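Local coordinates for Co-type Nitrile Hydratase beta subunit (Pseudomonas putida, PDB 3QYH), which forms the beta subunit of a cobalt-type nitrile hydratase, an enzyme that probably adds water to nitriles to give amides, at residues 29-40 with 67-76; 123-131 with 179-187. One frame throughout, in Å; residues are numbered along the deposited sequence.

Contact 1 of 2, residues 29-40 with 67-76; sequences WEKTVMSLLPAL and TYYELWLHVF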
loop_
_atom_site.group_PDB
_atom_site.type_symbol
_atom_site.label_atom_id
_atom_site.label_comp_id
_atom_site.label_asym_id
_atom_site.label_seq_id
_atom_site.Cartn_x
_atom_site.Cartn_y
_atom_site.Cartn_z
ATOM N N TRP B 29 9.471 -10.584 -16.513
ATOM C CA TRP B 29 8.841 -11.566 -15.627
ATOM C C TRP B 29 7.939 -10.904 -14.567
ATOM O O TRP B 29 6.952 -11.481 -14.115
ATOM C CB TRP B 29 9.894 -12.496 -14.998
ATOM C CG TRP B 29 10.890 -11.818 -14.065
ATOM C CD1 TRP B 29 12.142 -11.398 -14.380
ATOM C CD2 TRP B 29 10.706 -11.514 -12.678
ATOM N NE1 TRP B 29 12.750 -10.842 -13.278
ATOM C CE2 TRP B 29 11.892 -10.909 -12.218
ATOM C CE3 TRP B 29 9.657 -11.693 -11.781
ATOM C CZ2 TRP B 29 12.055 -10.480 -10.905
ATOM C CZ3 TRP B 29 9.824 -11.272 -10.473
ATOM C CH2 TRP B 29 11.012 -10.672 -10.050
ATOM N N GLU B 30 8.267 -9.680 -14.178
ATOM C CA GLU B 30 7.435 -8.947 -13.220
ATOM C C GLU B 30 6.017 -8.686 -13.730
ATOM O O GLU B 30 5.066 -8.637 -12.950
ATOM C CB GLU B 30 8.089 -7.616 -12.836
ATOM C CG GLU B 30 9.397 -7.770 -12.045
ATOM C CD GLU B 30 10.025 -6.416 -11.701
ATOM O OE1 GLU B 30 9.798 -5.444 -12.451
ATOM O OE2 GLU B 30 10.735 -6.330 -10.673
ATOM N N LYS B 31 5.878 -8.493 -15.038
ATOM C CA LYS B 31 4.556 -8.254 -15.614
ATOM C C LYS B 31 3.656 -9.462 -15.402
ATOM O O LYS B 31 2.485 -9.328 -15.046
ATOM C CB LYS B 31 4.664 -7.952 -17.116
ATOM C CG LYS B 31 5.491 -6.698 -17.417
ATOM C CD LYS B 31 5.788 -6.574 -18.910
ATOM C CE LYS B 31 6.754 -5.401 -19.174
ATOM N NZ LYS B 31 7.076 -5.233 -20.624
ATOM N N THR B 32 4.206 -10.636 -15.658
ATOM C CA THR B 32 3.490 -11.891 -15.434
ATOM C C THR B 32 3.085 -12.047 -13.973
ATOM O O THR B 32 1.914 -12.347 -13.657
ATOM C CB THR B 32 4.389 -13.082 -15.834
ATOM O OG1 THR B 32 4.815 -12.900 -17.190
ATOM C CG2 THR B 32 3.648 -14.412 -15.686
ATOM N N VAL B 33 4.044 -11.869 -13.065
ATOM C CA VAL B 33 3.748 -12.048 -11.643
ATOM C C VAL B 33 2.690 -11.040 -11.168
ATOM O O VAL B 33 1.717 -11.379 -10.485
ATOM C CB VAL B 33 5.032 -11.935 -10.772
ATOM C CG1 VAL B 33 4.658 -11.982 -9.299
ATOM C CG2 VAL B 33 6.014 -13.092 -11.111
ATOM N N MET B 34 2.862 -9.779 -11.530
ATOM C CA MET B 34 1.906 -8.769 -11.094
ATOM C C MET B 34 0.491 -9.105 -11.585
ATOM O O MET B 34 -0.466 -9.041 -10.820
ATOM C CB MET B 34 2.328 -7.383 -11.588
ATOM C CG MET B 34 1.423 -6.265 -11.106
ATOM S SD MET B 34 0.013 -5.994 -12.242
ATOM C CE MET B 34 -1.242 -5.514 -11.075
ATOM N N SER B 35 0.362 -9.511 -12.847
ATOM C CA SER B 35 -0.971 -9.716 -13.423
ATOM C C SER B 35 -1.653 -10.987 -12.896
ATOM O O SER B 35 -2.872 -11.125 -12.976
ATOM C CB SER B 35 -0.934 -9.715 -14.961
ATOM O OG SER B 35 -0.202 -10.825 -15.429
ATOM N N LEU B 36 -0.873 -11.899 -12.335
ATOM C CA LEU B 36 -1.436 -13.107 -11.738
ATOM C C LEU B 36 -2.277 -12.807 -10.505
ATOM O O LEU B 36 -3.248 -13.539 -10.224
ATOM C CB LEU B 36 -0.324 -14.089 -11.362
ATOM C CG LEU B 36 0.282 -14.867 -12.534
ATOM C CD1 LEU B 36 1.426 -15.755 -12.028
ATOM C CD2 LEU B 36 -0.786 -15.694 -13.250
ATOM N N LEU B 37 -1.941 -11.745 -9.764
ATOM C CA LEU B 37 -2.653 -11.490 -8.514
ATOM C C LEU B 37 -4.149 -11.233 -8.700
ATOM O O LEU B 37 -4.970 -11.881 -8.059
ATOM C CB LEU B 37 -2.037 -10.330 -7.740
ATOM C CG LEU B 37 -2.122 -10.280 -6.218
ATOM C CD1 LEU B 37 -2.152 -8.867 -5.620
ATOM C CD2 LEU B 37 -3.006 -11.317 -5.476
ATOM N N PRO B 38 -4.513 -10.277 -9.566
ATOM C CA PRO B 38 -5.953 -10.041 -9.776
ATOM C C PRO B 38 -6.629 -11.275 -10.361
ATOM O O PRO B 38 -7.806 -11.552 -10.070
ATOM C CB PRO B 38 -5.992 -8.906 -10.811
ATOM C CG PRO B 38 -4.605 -8.392 -10.899
ATOM C CD PRO B 38 -3.668 -9.404 -10.403
ATOM N N ALA B 39 -5.912 -12.018 -11.196
ATOM C CA ALA B 39 -6.520 -13.213 -11.791
ATOM C C ALA B 39 -6.868 -14.249 -10.705
ATOM O O ALA B 39 -7.956 -14.825 -10.695
ATOM C CB ALA B 39 -5.604 -13.811 -12.871
ATOM N N LEU B 40 -5.958 -14.458 -9.764
ATOM C CA LEU B 40 -6.163 -15.468 -8.744
ATOM C C LEU B 40 -7.141 -14.995 -7.677
ATOM O O LEU B 40 -7.916 -15.789 -7.161
ATOM C CB LEU B 40 -4.826 -15.897 -8.122
ATOM C CG LEU B 40 -3.857 -16.548 -9.107
ATOM C CD1 LEU B 40 -2.461 -16.739 -8.481
ATOM C CD2 LEU B 40 -4.412 -17.889 -9.632
ATOM N N THR B 67 13.462 -9.498 -4.415
ATOM C CA THR B 67 12.854 -8.278 -4.929
ATOM C C THR B 67 11.338 -8.379 -4.735
ATOM O O THR B 67 10.811 -9.453 -4.447
ATOM C CB THR B 67 13.192 -8.031 -6.410
ATOM O OG1 THR B 67 12.667 -9.103 -7.202
ATOM C CG2 THR B 67 14.698 -7.951 -6.613
ATOM N N TYR B 68 10.628 -7.267 -4.879
ATOM C CA TYR B 68 9.213 -7.245 -4.513
ATOM C C TYR B 68 8.369 -8.369 -5.134
ATOM O O TYR B 68 7.656 -9.078 -4.424
ATOM C CB TYR B 68 8.599 -5.886 -4.827
ATOM C CG TYR B 68 7.164 -5.772 -4.379
ATOM C CD1 TYR B 68 6.848 -5.601 -3.029
ATOM C CD2 TYR B 68 6.124 -5.826 -5.309
ATOM C CE1 TYR B 68 5.548 -5.488 -2.613
ATOM C CE2 TYR B 68 4.807 -5.712 -4.916
ATOM C CZ TYR B 68 4.521 -5.548 -3.562
ATOM O OH TYR B 68 3.205 -5.423 -3.163
ATOM N N TYR B 69 8.427 -8.522 -6.454
ATOM C CA TYR B 69 7.581 -9.503 -7.103
ATOM C C TYR B 69 8.030 -10.955 -6.850
ATOM O O TYR B 69 7.276 -11.892 -7.099
ATOM C CB TYR B 69 7.398 -9.188 -8.588
ATOM C CG TYR B 69 6.554 -7.938 -8.803
ATOM C CD1 TYR B 69 5.192 -7.921 -8.457
ATOM C CD2 TYR B 69 7.118 -6.775 -9.313
ATOM C CE1 TYR B 69 4.414 -6.789 -8.613
ATOM C CE2 TYR B 69 6.333 -5.612 -9.498
ATOM C CZ TYR B 69 4.993 -5.636 -9.129
ATOM O OH TYR B 69 4.226 -4.524 -9.305
ATOM N N GLU B 70 9.233 -11.143 -6.309
ATOM C CA GLU B 70 9.603 -12.464 -5.819
ATOM C C GLU B 70 8.760 -12.843 -4.613
ATOM O O GLU B 70 8.466 -14.020 -4.411
ATOM C CB GLU B 70 11.080 -12.533 -5.454
ATOM C CG GLU B 70 11.990 -12.527 -6.632
ATOM C CD GLU B 70 13.443 -12.503 -6.204
ATOM O OE1 GLU B 70 13.919 -13.530 -5.687
ATOM O OE2 GLU B 70 14.088 -11.448 -6.368
ATOM N N LEU B 71 8.374 -11.858 -3.800
ATOM C CA LEU B 71 7.493 -12.145 -2.662
ATOM C C LEU B 71 6.132 -12.653 -3.160
ATOM O O LEU B 71 5.572 -13.602 -2.616
ATOM C CB LEU B 71 7.276 -10.900 -1.796
ATOM C CG LEU B 71 8.552 -10.105 -1.470
ATOM C CD1 LEU B 71 8.177 -8.897 -0.621
ATOM C CD2 LEU B 71 9.572 -10.977 -0.774
ATOM N N TRP B 72 5.601 -12.022 -4.195
ATOM C CA TRP B 72 4.329 -12.460 -4.753
ATOM C C TRP B 72 4.453 -13.857 -5.351
ATOM O O TRP B 72 3.567 -14.703 -5.163
ATOM C CB TRP B 72 3.858 -11.493 -5.838
ATOM C CG TRP B 72 3.358 -10.173 -5.321
ATOM C CD1 TRP B 72 3.661 -9.592 -4.126
ATOM C CD2 TRP B 72 2.467 -9.272 -5.993
ATOM N NE1 TRP B 72 3.014 -8.378 -4.012
ATOM C CE2 TRP B 72 2.275 -8.159 -5.138
ATOM C CE3 TRP B 72 1.810 -9.298 -7.234
ATOM C CZ2 TRP B 72 1.457 -7.074 -5.488
ATOM C CZ3 TRP B 72 1.001 -8.222 -7.581
ATOM C CH2 TRP B 72 0.831 -7.129 -6.717
ATOM N N LEU B 73 5.531 -14.088 -6.090
ATOM C CA LEU B 73 5.767 -15.396 -6.703
ATOM C C LEU B 73 5.762 -16.482 -5.625
ATOM O O LEU B 73 5.200 -17.563 -5.815
ATOM C CB LEU B 73 7.089 -15.409 -7.484
ATOM C CG LEU B 73 7.537 -16.786 -7.991
ATOM C CD1 LEU B 73 6.497 -17.408 -8.925
ATOM C CD2 LEU B 73 8.870 -16.688 -8.673
ATOM N N HIS B 74 6.376 -16.175 -4.485
ATOM C CA HIS B 74 6.404 -17.105 -3.351
ATOM C C HIS B 74 5.001 -17.438 -2.899
ATOM O O HIS B 74 4.691 -18.612 -2.667
ATOM C CB HIS B 74 7.212 -16.550 -2.154
ATOM C CG HIS B 74 6.983 -17.303 -0.877
ATOM N ND1 HIS B 74 7.816 -18.318 -0.453
ATOM C CD2 HIS B 74 5.987 -17.222 0.041
ATOM C CE1 HIS B 74 7.354 -18.811 0.683
ATOM N NE2 HIS B 74 6.247 -18.164 1.005
ATOM N N VAL B 75 4.144 -16.424 -2.783
ATOM C CA VAL B 75 2.775 -16.667 -2.343
ATOM C C VAL B 75 2.074 -17.607 -3.319
ATOM O O VAL B 75 1.421 -18.562 -2.904
ATOM C CB VAL B 75 1.952 -15.362 -2.224
ATOM C CG1 VAL B 75 0.526 -15.664 -1.819
ATOM C CG2 VAL B 75 2.599 -14.424 -1.226
ATOM N N PHE B 76 2.205 -17.344 -4.618
ATOM C CA PHE B 76 1.496 -18.160 -5.599
ATOM C C PHE B 76 1.955 -19.628 -5.508
ATOM O O PHE B 76 1.147 -20.546 -5.594
ATOM C CB PHE B 76 1.685 -17.601 -7.013
ATOM C CG PHE B 76 1.250 -16.155 -7.160
ATOM C CD1 PHE B 76 1.865 -15.317 -8.092
ATOM C CD2 PHE B 76 0.239 -15.638 -6.364
ATOM C CE1 PHE B 76 1.463 -13.984 -8.236
ATOM C CE2 PHE B 76 -0.163 -14.300 -6.490
ATOM C CZ PHE B 76 0.462 -13.473 -7.416
HETATM O O HOH W 1 10.532 -7.569 -8.351
#
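Helices 29-40 and 68-76 cross at 49°, with their axes 9.4 Å apart at the closest point. This is a buried knobs-into-holes contact between two helices in the N-terminal helical part of the subunit. V33 is one knob, set among Y69, W72, L73 and F76. Its CG1 stands opposite the backbone N (chi1 174°), which sends that methyl between the turns of the other helix, 3.6 Å from W72 CB. F76 is the return knob, among V33, L36, L37 and L40. L40 CD1 makes a CH-pi contact over one face of the F76 ring, 4.0 Å from its centroid. V33 O sits at the ring edge, 3.5 Å from F76 CE1. W72 is held from both faces. L37 CD1 makes a CH-pi contact 3.9 Å from the centroid of the W72 six-membered ring, while Y68 and Y69 meet the opposite face. The carbonyl oxygens of V33 and M34 come to its edge, and F51 adds an edge-to-face contact from helix 48-56. Y69 fits between E30 and M34. E30 CG is 3.7 Å from Y69 CD2, and M34 CB is 3.7 Å from Y69 CE1, with the M34 chain running alongside the ring. With an alanine at Y69, a gap would probably open between E30 and M34, and one face of W72 would probably lose its contact with Y69 CE1. At the N-terminal end of the pair, W29 CH2 meets T67 OG1 near the plane of the indole. One water links the polar groups there: it donates to E30 OE2 at 2.6 Å and to T67 OG1, and accepts from Y69 N. E30 OE1 takes the backbone N-H groups of R26 and Y27. E70 OE2 accepts from both T67 N and T67 OG1, using its anti lone pair for the hydroxyl.

Contact 2 of 2, residues 123-131 with 179-187; sequences REEGARARF and GEHPQHVYT
R123 and E180 form a two-pronged salt bridge, side-on to the guanidinium. R123 NE donates to E180 OE2 at 2.7 Å, and R123 NH2 donates to E180 OE1 at 2.9 Å. Both oxygens are met on the syn side, with the donors tilted out of the carboxylate plane. The bend in the arginine chain (chi2 -73°) brings NE and NH2 within bonding distance of the carboxylate. R123 NH1 is used separately, by S120 O. Further along, A127 N donates to P182 O at 2.9 Å, the one backbone-to-backbone hydrogen bond between 123-131 and 179-187. P182 CB packs against E125 O.

Two waters then tie the loop to H184. One donates to A127 O and is hydrogen-bonded to H184 NE2. The other donates to R128 O and accepts from H184 N at 2.9 Å. H184 ND1 is hydrogen-bonded to D164 OD1, so both ring nitrogens have partners, which should restrain the ring's rotation. A129 CB sits almost squarely over this ring as a CH-pi contact, 3.5 Å from the centroid and 4° off the normal. The same methyl also reaches the hydroxyl of Y186. F131 N makes a weak hydrogen bond to Y186 OH, which is also hydrogen-bonded to D213 OD2. The rings of F131 and Y186 form an offset edge-to-face pair, the edge of F131 toward the face of Y186, with planes at 73° and centroids 5.7 Å apart.

Segment 123-131 thus runs in the same direction as the start of strand 183-191 without being a strand of the sheet. The strand has its sheet neighbours in 158-168 and 206-212 of the SH3-like C-terminal part. The loop leads from helix 111-117 to strand 136-139, and F131 packs on L216 and P218 of strand 216-218.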
loop_
_atom_site.group_PDB
_atom_site.type_symbol
_atom_site.label_atom_id
_atom_site.label_comp_id
_atom_site.label_asym_id
_atom_site.label_seq_id
_atom_site.Cartn_x
_atom_site.Cartn_y
_atom_site.Cartn_z
ATOM N N ARG B 123 -17.836 -2.511 5.450
ATOM C CA ARG B 123 -19.045 -3.300 5.630
ATOM C C ARG B 123 -20.142 -2.484 6.300
ATOM O O ARG B 123 -19.870 -1.569 7.085
ATOM C CB ARG B 123 -18.761 -4.561 6.430
ATOM C CG ARG B 123 -17.808 -5.523 5.753
ATOM C CD ARG B 123 -18.447 -6.245 4.585
ATOM N NE ARG B 123 -17.522 -7.208 3.991
ATOM C CZ ARG B 123 -16.651 -6.913 3.031
ATOM N NH1 ARG B 123 -16.584 -5.677 2.550
ATOM N NH2 ARG B 123 -15.846 -7.852 2.543
ATOM N N GLU B 124 -21.383 -2.832 5.997
ATOM C CA GLU B 124 -22.536 -2.077 6.460
ATOM C C GLU B 124 -22.701 -2.139 7.976
ATOM O O GLU B 124 -22.916 -1.116 8.632
ATOM C CB GLU B 124 -23.807 -2.608 5.790
ATOM C CG GLU B 124 -25.018 -1.719 5.980
ATOM C CD GLU B 124 -24.880 -0.404 5.240
ATOM O OE1 GLU B 124 -24.284 -0.405 4.140
ATOM O OE2 GLU B 124 -25.366 0.627 5.757
ATOM N N GLU B 125 -22.610 -3.337 8.536
ATOM C CA GLU B 125 -22.801 -3.487 9.971
ATOM C C GLU B 125 -21.679 -4.266 10.630
ATOM O O GLU B 125 -21.082 -5.153 10.021
ATOM C CB GLU B 125 -24.153 -4.133 10.267
ATOM C CG GLU B 125 -24.431 -5.390 9.470
ATOM C CD GLU B 125 -25.908 -5.755 9.473
ATOM O OE1 GLU B 125 -26.744 -4.836 9.629
ATOM O OE2 GLU B 125 -26.230 -6.956 9.317
ATOM N N GLY B 126 -21.380 -3.907 11.872
ATOM C CA GLY B 126 -20.341 -4.575 12.639
ATOM C C GLY B 126 -20.407 -4.091 14.072
ATOM O O GLY B 126 -21.343 -3.378 14.427
ATOM N N ALA B 127 -19.417 -4.462 14.885
ATOM C CA ALA B 127 -19.376 -4.041 16.279
ATOM C C ALA B 127 -19.512 -2.524 16.398
ATOM O O ALA B 127 -19.024 -1.772 15.553
ATOM C CB ALA B 127 -18.093 -4.535 16.948
ATOM N N ARG B 128 -20.192 -2.076 17.442
ATOM C CA ARG B 128 -20.365 -0.649 17.688
ATOM C C ARG B 128 -19.024 0.015 18.005
ATOM O O ARG B 128 -18.132 -0.597 18.582
ATOM C CB ARG B 128 -21.340 -0.431 18.862
ATOM C CG ARG B 128 -20.842 -1.112 20.158
ATOM C CD ARG B 128 -21.519 -0.754 21.521
ATOM N NE ARG B 128 -21.227 0.587 21.904
ATOM C CZ ARG B 128 -20.468 1.189 22.810
ATOM N NH1 ARG B 128 -20.522 2.490 22.662
ATOM N NH2 ARG B 128 -19.747 0.663 23.800
ATOM N N ALA B 129 -18.887 1.281 17.640
ATOM C CA ALA B 129 -17.676 2.024 17.940
ATOM C C ALA B 129 -17.618 2.315 19.438
ATOM O O ALA B 129 -18.575 2.842 20.003
ATOM C CB ALA B 129 -17.645 3.320 17.148
ATOM N N ARG B 130 -16.508 1.954 20.082
ATOM C CA ARG B 130 -16.310 2.279 21.494
ATOM C C ARG B 130 -15.661 3.641 21.668
ATOM O O ARG B 130 -15.695 4.200 22.754
ATOM C CB ARG B 130 -15.426 1.230 22.173
ATOM C CG ARG B 130 -16.076 -0.110 22.367
ATOM C CD ARG B 130 -15.136 -0.990 23.202
ATOM N NE ARG B 130 -13.918 -1.310 22.464
ATOM C CZ ARG B 130 -12.764 -1.677 23.018
ATOM N NH1 ARG B 130 -12.634 -1.744 24.343
ATOM N NH2 ARG B 130 -11.728 -1.963 22.241
ATOM N N PHE B 131 -15.049 4.172 20.612
ATOM C CA PHE B 131 -14.290 5.408 20.736
ATOM C C PHE B 131 -14.795 6.542 19.827
ATOM O O PHE B 131 -15.358 6.315 18.761
ATOM C CB PHE B 131 -12.795 5.133 20.496
ATOM C CG PHE B 131 -12.277 3.955 21.272
ATOM C CD1 PHE B 131 -12.065 4.046 22.633
ATOM C CD2 PHE B 131 -12.048 2.746 20.645
ATOM C CE1 PHE B 131 -11.621 2.947 23.353
ATOM C CE2 PHE B 131 -11.592 1.645 21.367
ATOM C CZ PHE B 131 -11.383 1.756 22.723
ATOM N N GLY B 179 -13.852 -15.781 9.693
ATOM C CA GLY B 179 -14.880 -14.820 9.366
ATOM C C GLY B 179 -14.377 -13.391 9.340
ATOM O O GLY B 179 -13.213 -13.113 9.660
ATOM N N GLU B 180 -15.268 -12.477 8.974
ATOM C CA GLU B 180 -14.906 -11.074 8.818
ATOM C C GLU B 180 -14.950 -10.246 10.097
ATOM O O GLU B 180 -14.231 -9.255 10.196
ATOM C CB GLU B 180 -15.782 -10.415 7.746
ATOM C CG GLU B 180 -15.539 -10.967 6.366
ATOM C CD GLU B 180 -16.220 -10.161 5.278
ATOM O OE1 GLU B 180 -15.765 -10.238 4.114
ATOM O OE2 GLU B 180 -17.195 -9.427 5.568
ATOM N N HIS B 181 -15.798 -10.628 11.055
ATOM C CA HIS B 181 -15.931 -9.881 12.320
ATOM C C HIS B 181 -15.770 -8.384 12.178
ATOM O O HIS B 181 -14.879 -7.788 12.767
ATOM C CB HIS B 181 -14.954 -10.409 13.360
ATOM C CG HIS B 181 -15.237 -11.813 13.774
ATOM N ND1 HIS B 181 -16.048 -12.122 14.843
ATOM C CD2 HIS B 181 -14.850 -12.995 13.238
ATOM C CE1 HIS B 181 -16.131 -13.435 14.965
ATOM N NE2 HIS B 181 -15.413 -13.988 14.002
ATOM N N PRO B 182 -16.639 -7.755 11.388
ATOM C CA PRO B 182 -16.436 -6.343 11.059
ATOM C C PRO B 182 -16.542 -5.429 12.285
ATOM O O PRO B 182 -17.340 -5.673 13.189
ATOM C CB PRO B 182 -17.571 -6.040 10.057
ATOM C CG PRO B 182 -18.079 -7.360 9.634
ATOM C CD PRO B 182 -17.824 -8.322 10.729
ATOM N N GLN B 183 -15.714 -4.396 12.313
ATOM C CA GLN B 183 -15.680 -3.475 13.440
ATOM C C GLN B 183 -15.089 -2.174 12.934
ATOM O O GLN B 183 -14.615 -2.097 11.792
ATOM C CB GLN B 183 -14.842 -4.052 14.600
ATOM C CG GLN B 183 -13.365 -4.294 14.238
ATOM C CD GLN B 183 -12.541 -4.883 15.378
ATOM O OE1 GLN B 183 -12.613 -4.419 16.523
ATOM N NE2 GLN B 183 -11.746 -5.911 15.070
ATOM N N HIS B 184 -15.131 -1.143 13.770
ATOM C CA HIS B 184 -14.604 0.147 13.392
ATOM C C HIS B 184 -13.083 0.180 13.266
ATOM O O HIS B 184 -12.354 -0.528 13.989
ATOM C CB HIS B 184 -15.079 1.223 14.368
ATOM C CG HIS B 184 -16.503 1.632 14.154
ATOM N ND1 HIS B 184 -16.852 2.820 13.553
ATOM C CD2 HIS B 184 -17.662 0.984 14.419
ATOM C CE1 HIS B 184 -18.172 2.906 13.492
ATOM N NE2 HIS B 184 -18.685 1.803 14.002
ATOM N N VAL B 185 -12.623 1.015 12.340
ATOM C CA VAL B 185 -11.204 1.306 12.169
ATOM C C VAL B 185 -11.019 2.793 12.403
ATOM O O VAL B 185 -11.795 3.615 11.887
ATOM C CB VAL B 185 -10.733 0.941 10.741
ATOM C CG1 VAL B 185 -9.331 1.477 10.483
ATOM C CG2 VAL B 185 -10.793 -0.572 10.536
ATOM N N TYR B 186 -10.018 3.153 13.195
ATOM C CA TYR B 186 -9.766 4.554 13.507
ATOM C C TYR B 186 -8.364 4.909 13.048
ATOM O O TYR B 186 -7.459 4.073 13.114
ATOM C CB TYR B 186 -9.831 4.792 15.021
ATOM C CG TYR B 186 -11.064 4.244 15.726
ATOM C CD1 TYR B 186 -11.097 2.943 16.222
ATOM C CD2 TYR B 186 -12.191 5.048 15.919
ATOM C CE1 TYR B 186 -12.221 2.451 16.864
ATOM C CE2 TYR B 186 -13.313 4.565 16.569
ATOM C CZ TYR B 186 -13.328 3.280 17.040
ATOM O OH TYR B 186 -14.430 2.781 17.682
ATOM N N THR B 187 -8.159 6.142 12.605
ATOM C CA THR B 187 -6.794 6.670 12.585
ATOM C C THR B 187 -6.439 7.198 13.973
ATOM O O THR B 187 -7.185 8.000 14.553
ATOM C CB THR B 187 -6.588 7.797 11.563
ATOM O OG1 THR B 187 -6.852 7.300 10.251
ATOM C CG2 THR B 187 -5.123 8.291 11.607
HETATM O O HOH W 2 -21.141 -0.044 14.051
HETATM O O HOH W 3 -16.141 -1.374 16.503
#

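Overall arrangement
Contacts 1 and 2 belong to the two halves of the subunit. Contact 1 joins helices of the N-terminal part, and contact 2 lays a loop along the sheet of the C-terminal part. They follow one another along the chain and lie on opposite sides of its centre. Their centres are 31 Å apart and their nearest atoms about 15 Å, so they do not touch. The side chain of W72, in contact 1, is about 9 Å from the bound cobalt(III) ion, probably the catalytic metal, and too far to be a ligand. Both adjoin the partner chain, but unequally. Seventeen residues of contact 1 lie near that chain, against two of contact 2, V185 and T187.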